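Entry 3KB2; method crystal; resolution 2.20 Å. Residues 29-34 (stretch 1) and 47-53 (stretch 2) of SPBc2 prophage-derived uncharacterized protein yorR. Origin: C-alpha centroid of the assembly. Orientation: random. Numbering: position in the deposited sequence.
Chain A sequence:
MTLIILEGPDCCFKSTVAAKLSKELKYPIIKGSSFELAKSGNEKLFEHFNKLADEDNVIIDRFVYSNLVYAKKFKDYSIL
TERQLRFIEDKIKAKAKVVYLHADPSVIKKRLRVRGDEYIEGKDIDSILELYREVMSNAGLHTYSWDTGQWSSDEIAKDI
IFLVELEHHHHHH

Stretch 1 (29-34) IIKGSS
Stretch 2 47-53: EHFNKLA

This is a small van der Waals contact, part apolar and part backbone and hydroxyl oxygen against ring carbons, in which one side of a helix packs against the end of a strand and the loop that follows it, with no direct hydrogen bond between the stretches and a single water joining them. About 200 Å² is buried in all, counting both sides.

Stretch 1 runs as a strand from Ile29 to Lys31, with phi/psi of -131/134 at Ile30 and -82/125 at Lys31. The chain then turns at Gly32 (-84/-64) and returns to extended values at Ser33 (-76/114) and Ser34 (-111/128). Stretch 2 enters already helical at Glu47 (-55/-47); from His48 to Leu52 it stays near -65/-40. Its backbone bonds set the spacing: Lys51 N to Glu47 O and Leu52 N to His48 O are both 3.1 Å, and Ala53 N to Phe49 O is 2.9 Å. Strand and helix run in roughly opposite directions. The closest CA atoms are those of Gly32 and Phe49, 7.5 Å apart.

His48, Phe49 and Leu52 make the helix side of the contact. Nonpolar Phe49 and Leu52 are buried, as are Gly32 and Ser33; Ile30 and polar His48 stay partly exposed. Leu52 points toward the strand with chi1 m and chi2 t; its CD2 lies 4.1 Å from Ile30 CG2, and its CD1 lies 4.1 Å from Gly32 CA. Ile30, also m and t, points toward the helix, so two branched apolar side chains meet. Gly32 offers bare backbone to Leu52 and Phe49. An ideal CB here would point sideways, 4.1 Å from Leu52 CD1 and 4.4 Å from Phe49 CE1, so these two atoms would not clash with it, and this contact alone does not explain the glycine.

Phe49 leaves its CA sideways, and chi1 m with chi2 -40° brings the ring nearer to the loop. Its CE1 sits 4.1 Å from Gly32 O, and its CZ is 4.1 Å from Ser33 OG, which lies at the ring edge near its plane. Ser33, chi1 m, points its CB away; its hydroxyl is satisfied elsewhere in the structure, so a polar atom can be buried beside the ring.

His48 points toward stretch 1 with chi1 t and chi2 67°, placing Gly32 O at its ring edge, 4.0 Å from His48 CD2. The water donates to Lys31 O at 2.7 Å and hydrogen-bonds His48 NE2 at 2.5 Å, linking the strand's last carbonyl to the helix. The Lys31 side chain leads away.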

# COMPACT_ATOMS: atom_id res chain seq x y z
N ILE A 29 12.90 20.86 3.65
CA ILE A 29 12.63 19.44 3.43
C ILE A 29 11.66 19.25 2.27
O ILE A 29 10.57 19.83 2.25
CB ILE A 29 11.98 18.79 4.67
CG1 ILE A 29 12.86 19.00 5.91
CG2 ILE A 29 11.77 17.31 4.41
CD1 ILE A 29 12.25 18.44 7.19
N ILE A 30 12.02 18.40 1.32
CA ILE A 30 11.18 18.14 0.15
C ILE A 30 11.02 16.63 -0.09
O ILE A 30 12.00 15.89 -0.04
CB ILE A 30 11.81 18.79 -1.11
CG1 ILE A 30 11.78 20.31 -0.97
CG2 ILE A 30 11.09 18.32 -2.38
CD1 ILE A 30 12.59 21.02 -2.01
N LYS A 31 9.79 16.19 -0.33
CA LYS A 31 9.52 14.78 -0.60
C LYS A 31 9.82 14.57 -2.08
O LYS A 31 9.27 15.27 -2.93
CB LYS A 31 8.05 14.46 -0.32
CG LYS A 31 7.62 14.73 1.11
CD LYS A 31 8.20 13.70 2.07
CE LYS A 31 7.16 12.67 2.50
NZ LYS A 31 6.63 11.82 1.38
N GLY A 32 10.67 13.60 -2.39
CA GLY A 32 11.02 13.36 -3.78
C GLY A 32 10.05 12.48 -4.55
O GLY A 32 9.42 12.93 -5.51
N SER A 33 9.94 11.22 -4.13
CA SER A 33 9.06 10.27 -4.79
C SER A 33 7.59 10.48 -4.45
O SER A 33 7.16 10.31 -3.31
CB SER A 33 9.47 8.83 -4.46
OG SER A 33 10.62 8.44 -5.21
N SER A 34 6.83 10.87 -5.46
CA SER A 34 5.41 11.13 -5.33
C SER A 34 4.63 10.05 -6.08
O SER A 34 4.89 9.79 -7.26
CB SER A 34 5.09 12.51 -5.89
OG SER A 34 3.70 12.71 -6.02
N GLU A 47 11.35 14.91 -15.53
CA GLU A 47 11.36 16.37 -15.44
C GLU A 47 11.43 16.82 -13.96
O GLU A 47 12.24 17.67 -13.59
CB GLU A 47 10.11 16.92 -16.12
CG GLU A 47 9.95 18.43 -16.03
CD GLU A 47 8.62 18.91 -16.62
OE1 GLU A 47 7.56 18.51 -16.08
OE2 GLU A 47 8.65 19.67 -17.61
N HIS A 48 10.59 16.23 -13.13
CA HIS A 48 10.56 16.56 -11.71
C HIS A 48 11.87 16.22 -11.00
O HIS A 48 12.37 17.02 -10.19
CB HIS A 48 9.41 15.84 -11.02
CG HIS A 48 9.19 16.29 -9.62
ND1 HIS A 48 8.74 17.56 -9.31
CD2 HIS A 48 9.43 15.68 -8.43
CE1 HIS A 48 8.71 17.71 -8.00
NE2 HIS A 48 9.13 16.59 -7.44
N PHE A 49 12.42 15.04 -11.28
CA PHE A 49 13.66 14.62 -10.65
C PHE A 49 14.81 15.50 -11.08
O PHE A 49 15.70 15.80 -10.29
CB PHE A 49 13.98 13.16 -10.98
CG PHE A 49 13.20 12.17 -10.18
CD1 PHE A 49 12.96 12.39 -8.82
CD2 PHE A 49 12.70 11.01 -10.76
CE1 PHE A 49 12.26 11.48 -8.06
CE2 PHE A 49 11.99 10.08 -10.01
CZ PHE A 49 11.77 10.31 -8.65
N ASN A 50 14.77 15.93 -12.33
CA ASN A 50 15.83 16.78 -12.85
C ASN A 50 15.82 18.14 -12.17
O ASN A 50 16.87 18.72 -11.94
CB ASN A 50 15.68 16.96 -14.36
CG ASN A 50 17.00 17.14 -15.05
OD1 ASN A 50 17.07 17.62 -16.16
ND2 ASN A 50 18.07 16.72 -14.38
N LYS A 51 14.63 18.65 -11.88
CA LYS A 51 14.51 19.94 -11.20
C LYS A 51 15.05 19.83 -9.79
O LYS A 51 15.74 20.72 -9.30
CB LYS A 51 13.06 20.41 -11.13
CG LYS A 51 12.50 20.93 -12.43
CD LYS A 51 11.01 21.10 -12.33
CE LYS A 51 10.40 21.22 -13.72
NZ LYS A 51 8.90 21.20 -13.70
N LEU A 52 14.74 18.73 -9.12
CA LEU A 52 15.24 18.56 -7.77
C LEU A 52 16.75 18.50 -7.85
O LEU A 52 17.43 19.03 -7.00
CB LEU A 52 14.70 17.28 -7.15
CG LEU A 52 13.19 17.31 -6.96
CD1 LEU A 52 12.73 15.98 -6.36
CD2 LEU A 52 12.81 18.49 -6.06
N ALA A 53 17.27 17.87 -8.90
CA ALA A 53 18.70 17.74 -9.07
C ALA A 53 19.41 19.08 -9.19
O ALA A 53 20.63 19.17 -9.05
CB ALA A 53 19.01 16.88 -10.29
O HOH W 1 9.25 17.09 -4.99